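Local structure of restriction endonuclease THAI (Thermoplasma acidophilum, 3NDH) at residues M40-A44 and L61-I66; K102-E108 and L136-N142. The protein acts as a type II restriction endonuclease that binds a specific DNA sequence, intercalating into it without base flipping, and probably cleaves it. All blocks are in the same frame, centred on the assembly; numbering follows the deposited sequence.

Contact 1: M40-A44 and L61-I66; sequences MFQLA and LRERII. With nucleotides of chain C.
Two α-helical segments, M40-A44 and L61-I66, pack side by side. Their axes come within 9.5 Å and run nearly antiparallel, at 150°. The nearest CA pairs are A44 with L61 (6.0 Å) and M40 with I65 (7.4 Å). This is a buried helix pair that carries a DNA-binding arginine. L61 meets the small A44: L61 CD2 is 3.7 Å from A44 CA. R62 (chi1 m, chi2 and chi3 t) extends across one face of the F41 ring. Its CG sits 3.7 Å from the ring centroid, almost on the normal, a CH-π contact. One water joins the pair: it donates to F41 O (2.8 Å) and accepts from R62 NE (2.9 Å). R62 NH1 and NH2 both bond to OP1 of DA9 of chain C, at 2.6 and 2.9 Å. I65 (m, t) points into the interface. Its CD1 lies 3.5 Å from M40 O and 4.0 Å from A44 CB; its CG2 lies 4.0 Å from F41 CE1. I66 CD1 approaches F41 CZ at 4.3 Å. W218 and W222 of the second subunit reach I65, while F41 leans on strand 135-141, and R62 and I66 on this strand and on strand 97-105.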
# COMPACT_ATOMS: atom_id res chain seq x y z
N MET A 40 -11.10 -15.24 0.41
CA MET A 40 -10.85 -13.97 1.10
C MET A 40 -9.65 -13.26 0.49
O MET A 40 -9.67 -12.04 0.26
CB MET A 40 -10.60 -14.20 2.59
CG MET A 40 -11.76 -14.85 3.28
SD MET A 40 -11.93 -14.27 4.99
CE MET A 40 -13.02 -15.56 5.57
N PHE A 41 -8.59 -14.01 0.21
CA PHE A 41 -7.40 -13.42 -0.42
C PHE A 41 -7.67 -12.98 -1.84
O PHE A 41 -7.05 -12.02 -2.32
CB PHE A 41 -6.21 -14.37 -0.32
CG PHE A 41 -5.39 -14.22 0.94
CD1 PHE A 41 -5.96 -13.80 2.13
CD2 PHE A 41 -4.03 -14.49 0.92
CE1 PHE A 41 -5.17 -13.65 3.27
CE2 PHE A 41 -3.27 -14.38 2.05
CZ PHE A 41 -3.84 -13.92 3.22
N GLN A 42 -8.61 -13.62 -2.52
CA GLN A 42 -9.00 -13.16 -3.84
C GLN A 42 -9.74 -11.81 -3.75
O GLN A 42 -9.54 -10.92 -4.59
CB GLN A 42 -9.84 -14.23 -4.53
CG GLN A 42 -10.06 -13.92 -5.99
CD GLN A 42 -10.69 -15.05 -6.76
OE1 GLN A 42 -10.80 -16.17 -6.27
NE2 GLN A 42 -11.14 -14.75 -7.97
N LEU A 43 -10.61 -11.65 -2.75
CA LEU A 43 -11.27 -10.36 -2.51
C LEU A 43 -10.21 -9.31 -2.22
O LEU A 43 -10.27 -8.20 -2.74
CB LEU A 43 -12.25 -10.44 -1.36
CG LEU A 43 -13.45 -11.37 -1.51
CD1 LEU A 43 -14.33 -11.28 -0.27
CD2 LEU A 43 -14.25 -11.07 -2.76
N ALA A 44 -9.20 -9.65 -1.41
CA ALA A 44 -8.13 -8.68 -1.15
C ALA A 44 -7.44 -8.24 -2.42
O ALA A 44 -7.18 -7.05 -2.63
CB ALA A 44 -7.12 -9.26 -0.18
N LEU A 61 -3.96 -5.52 3.33
CA LEU A 61 -5.30 -6.05 3.41
C LEU A 61 -5.34 -7.54 3.82
O LEU A 61 -6.16 -7.96 4.62
CB LEU A 61 -6.01 -5.77 2.08
CG LEU A 61 -7.52 -5.97 2.02
CD1 LEU A 61 -8.27 -5.31 3.19
CD2 LEU A 61 -8.06 -5.46 0.68
N ARG A 62 -4.44 -8.35 3.26
CA ARG A 62 -4.31 -9.75 3.69
C ARG A 62 -4.03 -9.82 5.18
O ARG A 62 -4.54 -10.68 5.86
CB ARG A 62 -3.14 -10.39 2.94
CG ARG A 62 -3.38 -10.62 1.47
CD ARG A 62 -2.07 -11.08 0.86
NE ARG A 62 -2.12 -11.25 -0.57
CZ ARG A 62 -1.04 -11.25 -1.35
NH1 ARG A 62 0.15 -11.08 -0.83
NH2 ARG A 62 -1.17 -11.41 -2.66
N GLU A 63 -3.22 -8.90 5.69
CA GLU A 63 -2.90 -8.86 7.13
C GLU A 63 -4.17 -8.67 7.95
O GLU A 63 -4.35 -9.36 8.96
CB GLU A 63 -1.94 -7.73 7.41
CG GLU A 63 -1.49 -7.59 8.86
CD GLU A 63 -1.03 -6.18 9.10
OE1 GLU A 63 -0.11 -5.69 8.39
OE2 GLU A 63 -1.64 -5.52 9.98
N ARG A 64 -5.06 -7.79 7.50
CA ARG A 64 -6.35 -7.61 8.19
C ARG A 64 -7.13 -8.90 8.29
O ARG A 64 -7.74 -9.20 9.30
CB ARG A 64 -7.21 -6.56 7.48
CG ARG A 64 -6.76 -5.16 7.66
CD ARG A 64 -7.89 -4.18 7.38
NE ARG A 64 -7.34 -2.88 7.10
CZ ARG A 64 -7.68 -2.13 6.06
NH1 ARG A 64 -8.63 -2.52 5.22
NH2 ARG A 64 -7.09 -0.97 5.91
N ILE A 65 -7.11 -9.67 7.20
CA ILE A 65 -7.81 -10.95 7.13
C ILE A 65 -7.23 -11.93 8.15
O ILE A 65 -7.97 -12.65 8.85
CB ILE A 65 -7.77 -11.53 5.71
CG1 ILE A 65 -8.65 -10.67 4.79
CG2 ILE A 65 -8.24 -12.98 5.68
CD1 ILE A 65 -8.40 -10.80 3.28
N ILE A 66 -5.91 -11.98 8.27
CA ILE A 66 -5.28 -12.89 9.22
C ILE A 66 -5.52 -12.42 10.65
O ILE A 66 -5.84 -13.23 11.52
CB ILE A 66 -3.77 -13.06 8.91
CG1 ILE A 66 -3.55 -13.68 7.52
CG2 ILE A 66 -3.07 -13.88 9.99
CD1 ILE A 66 -4.18 -15.06 7.33
P DA C 9 2.96 -11.12 -3.19
OP1 DA C 9 1.66 -11.74 -2.82
OP2 DA C 9 4.21 -11.93 -3.11
O5' DA C 9 2.83 -10.53 -4.66
C5' DA C 9 1.99 -9.39 -4.92
C4' DA C 9 2.23 -8.83 -6.31
O4' DA C 9 3.55 -8.24 -6.40
C3' DA C 9 2.15 -9.82 -7.47
O3' DA C 9 1.56 -9.17 -8.60
C2' DA C 9 3.61 -10.17 -7.72
C1' DA C 9 4.27 -8.82 -7.49
N9 DA C 9 5.68 -8.87 -7.11
C8 DA C 9 6.23 -9.61 -6.10
N7 DA C 9 7.52 -9.42 -5.94
C5 DA C 9 7.85 -8.50 -6.94
C6 DA C 9 9.06 -7.88 -7.30
N6 DA C 9 10.22 -8.08 -6.67
N1 DA C 9 9.03 -7.02 -8.34
C2 DA C 9 7.87 -6.80 -8.96
N3 DA C 9 6.67 -7.32 -8.72
C4 DA C 9 6.72 -8.17 -7.68
O HOH W 1 -4.28 -12.20 -2.21

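Contact 2: K102-E108 and L136-N142; sequences KTITGKE and LILVHIN. With nucleotides of chain C.
Two parallel strands pair here, at the two ends of the β-α-β unit formed by strand 97-105, helix 120-129 and strand 135-141. This lies in the central sheet of a PD-(D/E)XK-clan nuclease. The strand axes are 4.7 Å apart, at 17°. K102 pairs with L138, T103 with V139, I104 with H140 and T105 with I141.

K102 bonds through N to I137 O (2.9 Å) and through O to V139 N (2.8 Å). Its CG touches L136 CD1 at 4.0 Å. The side chain (m, t, t, m) then leads away; NZ bonds to K113 O. The K102 side chain, at its nearest atom, is about 4 Å from a sodium ion bound at D91 and I101, consistent with the motif lysine of the clan.

I104 continues the pattern: its N bonds to V139 O (3.0 Å), and its O accepts from I141 N (2.8 Å). With chi1 t and chi2 p, its CG2 meets L138 CD1 at 4.1 Å. T103 and T105 flank it and share the other face with V139 and I141. T103 N and OG1 bond to OP1 of DG8 of chain C, at 2.7 and 2.8 Å. T105 N and OG1 bond to OP2 and OP1 of DA9 of chain C, at 2.8 and 2.6 Å.

H140 (chi1 t) is the partner of I104, on the same face, and its ring reaches to where the first strand ends. G106 N bonds to I141 O (2.9 Å), and G106 takes phi/psi 155/167, which calls for glycine. The chain then curls round the imidazole edge, and H140 NE2 donates to G106 O at 2.6 Å.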
# COMPACT_ATOMS: atom_id res chain seq x y z
N LYS A 102 3.36 -12.19 7.37
CA LYS A 102 3.93 -11.96 6.04
C LYS A 102 3.23 -12.82 5.01
O LYS A 102 2.84 -13.95 5.29
CB LYS A 102 5.44 -12.21 6.02
CG LYS A 102 6.17 -11.18 6.89
CD LYS A 102 7.64 -11.20 6.77
CE LYS A 102 8.25 -10.06 7.59
NZ LYS A 102 8.08 -8.67 7.04
N THR A 103 3.04 -12.25 3.83
CA THR A 103 2.40 -12.95 2.74
C THR A 103 3.29 -12.87 1.51
O THR A 103 4.00 -11.88 1.27
CB THR A 103 0.99 -12.38 2.47
OG1 THR A 103 1.08 -11.07 1.87
CG2 THR A 103 0.14 -12.36 3.76
N ILE A 104 3.26 -13.94 0.71
CA ILE A 104 4.15 -14.06 -0.43
C ILE A 104 3.55 -15.03 -1.44
O ILE A 104 3.04 -16.10 -1.04
CB ILE A 104 5.57 -14.49 0.04
CG1 ILE A 104 6.59 -14.43 -1.09
CG2 ILE A 104 5.55 -15.88 0.65
CD1 ILE A 104 7.00 -13.04 -1.43
N THR A 105 3.60 -14.64 -2.70
CA THR A 105 3.10 -15.46 -3.80
C THR A 105 4.25 -16.09 -4.58
O THR A 105 5.24 -15.43 -4.90
CB THR A 105 2.22 -14.64 -4.73
OG1 THR A 105 1.14 -14.05 -3.99
CG2 THR A 105 1.62 -15.52 -5.81
N GLY A 106 4.09 -17.36 -4.92
CA GLY A 106 5.08 -18.04 -5.76
C GLY A 106 5.07 -19.52 -5.54
O GLY A 106 4.47 -19.99 -4.59
N LYS A 107 5.73 -20.26 -6.43
CA LYS A 107 5.86 -21.72 -6.31
C LYS A 107 6.50 -22.07 -4.96
O LYS A 107 6.07 -22.99 -4.26
CB LYS A 107 6.70 -22.27 -7.47
CG LYS A 107 6.96 -23.78 -7.45
CD LYS A 107 8.03 -24.16 -8.46
CE LYS A 107 8.39 -25.65 -8.39
NZ LYS A 107 9.06 -26.01 -7.11
N GLU A 108 7.57 -21.35 -4.63
CA GLU A 108 8.04 -21.32 -3.25
C GLU A 108 8.29 -19.87 -2.86
O GLU A 108 8.58 -19.04 -3.73
CB GLU A 108 9.32 -22.15 -3.08
CG GLU A 108 9.14 -23.66 -3.24
CD GLU A 108 8.40 -24.33 -2.09
OE1 GLU A 108 7.96 -23.64 -1.13
OE2 GLU A 108 8.25 -25.56 -2.14
N LEU A 136 6.00 -15.62 13.82
CA LEU A 136 5.68 -15.29 12.44
C LEU A 136 4.55 -16.17 11.94
O LEU A 136 4.57 -17.39 12.11
CB LEU A 136 6.92 -15.50 11.58
CG LEU A 136 6.82 -15.45 10.06
CD1 LEU A 136 6.34 -14.09 9.59
CD2 LEU A 136 8.16 -15.79 9.43
N ILE A 137 3.53 -15.53 11.35
CA ILE A 137 2.52 -16.21 10.54
C ILE A 137 2.83 -15.85 9.09
O ILE A 137 2.76 -14.68 8.69
CB ILE A 137 1.07 -15.81 10.88
CG1 ILE A 137 0.74 -16.22 12.33
CG2 ILE A 137 0.08 -16.49 9.90
CD1 ILE A 137 -0.63 -15.70 12.81
N LEU A 138 3.27 -16.85 8.32
CA LEU A 138 3.65 -16.70 6.93
C LEU A 138 2.62 -17.39 6.04
O LEU A 138 2.39 -18.56 6.19
CB LEU A 138 5.04 -17.32 6.69
CG LEU A 138 5.54 -17.31 5.24
CD1 LEU A 138 5.87 -15.92 4.78
CD2 LEU A 138 6.76 -18.25 5.10
N VAL A 139 2.02 -16.64 5.12
CA VAL A 139 1.10 -17.23 4.16
C VAL A 139 1.77 -17.33 2.81
O VAL A 139 2.14 -16.34 2.19
CB VAL A 139 -0.18 -16.39 4.00
CG1 VAL A 139 -1.21 -17.19 3.20
CG2 VAL A 139 -0.76 -15.98 5.35
N HIS A 140 1.95 -18.58 2.38
CA HIS A 140 2.51 -18.89 1.08
C HIS A 140 1.36 -19.15 0.11
O HIS A 140 0.69 -20.16 0.19
CB HIS A 140 3.42 -20.09 1.20
CG HIS A 140 3.87 -20.64 -0.11
ND1 HIS A 140 4.15 -21.98 -0.29
CD2 HIS A 140 4.08 -20.04 -1.30
CE1 HIS A 140 4.52 -22.18 -1.55
NE2 HIS A 140 4.48 -21.02 -2.18
N ILE A 141 1.18 -18.19 -0.79
CA ILE A 141 0.11 -18.19 -1.77
C ILE A 141 0.66 -18.76 -3.06
O ILE A 141 1.74 -18.38 -3.50
CB ILE A 141 -0.38 -16.77 -2.03
CG1 ILE A 141 -0.77 -16.07 -0.73
CG2 ILE A 141 -1.55 -16.73 -3.03
CD1 ILE A 141 -0.87 -14.58 -0.89
N ASN A 142 -0.09 -19.65 -3.69
CA ASN A 142 0.34 -20.33 -4.89
C ASN A 142 -0.91 -20.64 -5.70
O ASN A 142 -1.43 -21.74 -5.63
CB ASN A 142 1.13 -21.58 -4.50
CG ASN A 142 1.87 -22.21 -5.65
OD1 ASN A 142 2.02 -21.62 -6.72
ND2 ASN A 142 2.35 -23.44 -5.42
P DG C 8 3.38 -8.42 3.10
OP1 DG C 8 2.59 -9.55 3.65
OP2 DG C 8 4.79 -8.22 3.53
O5' DG C 8 3.36 -8.55 1.50
C5' DG C 8 4.44 -8.07 0.70
C4' DG C 8 4.09 -8.22 -0.77
O4' DG C 8 4.95 -7.39 -1.59
C3' DG C 8 4.20 -9.63 -1.36
O3' DG C 8 3.13 -9.77 -2.31
C2' DG C 8 5.56 -9.60 -2.02
C1' DG C 8 5.57 -8.19 -2.59
N9 DG C 8 6.88 -7.62 -2.86
C8 DG C 8 8.04 -7.78 -2.13
N7 DG C 8 9.05 -7.11 -2.62
C5 DG C 8 8.53 -6.48 -3.75
C6 DG C 8 9.15 -5.61 -4.69
O6 DG C 8 10.33 -5.23 -4.73
N1 DG C 8 8.24 -5.19 -5.66
C2 DG C 8 6.92 -5.55 -5.72
N2 DG C 8 6.20 -5.03 -6.72
N3 DG C 8 6.34 -6.37 -4.86
C4 DG C 8 7.20 -6.79 -3.90
P DA C 9 2.96 -11.12 -3.19
OP1 DA C 9 1.66 -11.74 -2.82
OP2 DA C 9 4.21 -11.93 -3.11
O5' DA C 9 2.83 -10.53 -4.66
C5' DA C 9 1.99 -9.39 -4.92
C4' DA C 9 2.23 -8.83 -6.31
O4' DA C 9 3.55 -8.24 -6.40
C3' DA C 9 2.15 -9.82 -7.47
O3' DA C 9 1.56 -9.17 -8.60
C2' DA C 9 3.61 -10.17 -7.72
C1' DA C 9 4.27 -8.82 -7.49
N9 DA C 9 5.68 -8.87 -7.11
C8 DA C 9 6.23 -9.61 -6.10
N7 DA C 9 7.52 -9.42 -5.94
C5 DA C 9 7.85 -8.50 -6.94
C6 DA C 9 9.06 -7.88 -7.30
N6 DA C 9 10.22 -8.08 -6.67
N1 DA C 9 9.03 -7.02 -8.34
C2 DA C 9 7.87 -6.80 -8.96
N3 DA C 9 6.67 -7.32 -8.72
C4 DA C 9 6.72 -8.17 -7.68

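In the fold
Both contacts are largely buried, but they differ in chemistry. Contact 1 is side-chain packing between helices 27-46 and 58-74, with no direct hydrogen bond across it. Contact 2 is held by backbone hydrogen bonds within the sheet, and its surface part is the turn at K107 and E108. The helix pair lies against the sheet face that carries T103, T105, V139 and I141. F41 CD2 packs on I141 CD1 at 3.6 Å, and R62 NH1 probably hydrogen-bonds T103 OG1 at 2.9 Å. R62 and T105 grip the same phosphate. Contact 1 also meets the second subunit, whereas contact 2 touches no other protein chain and approaches the metal site.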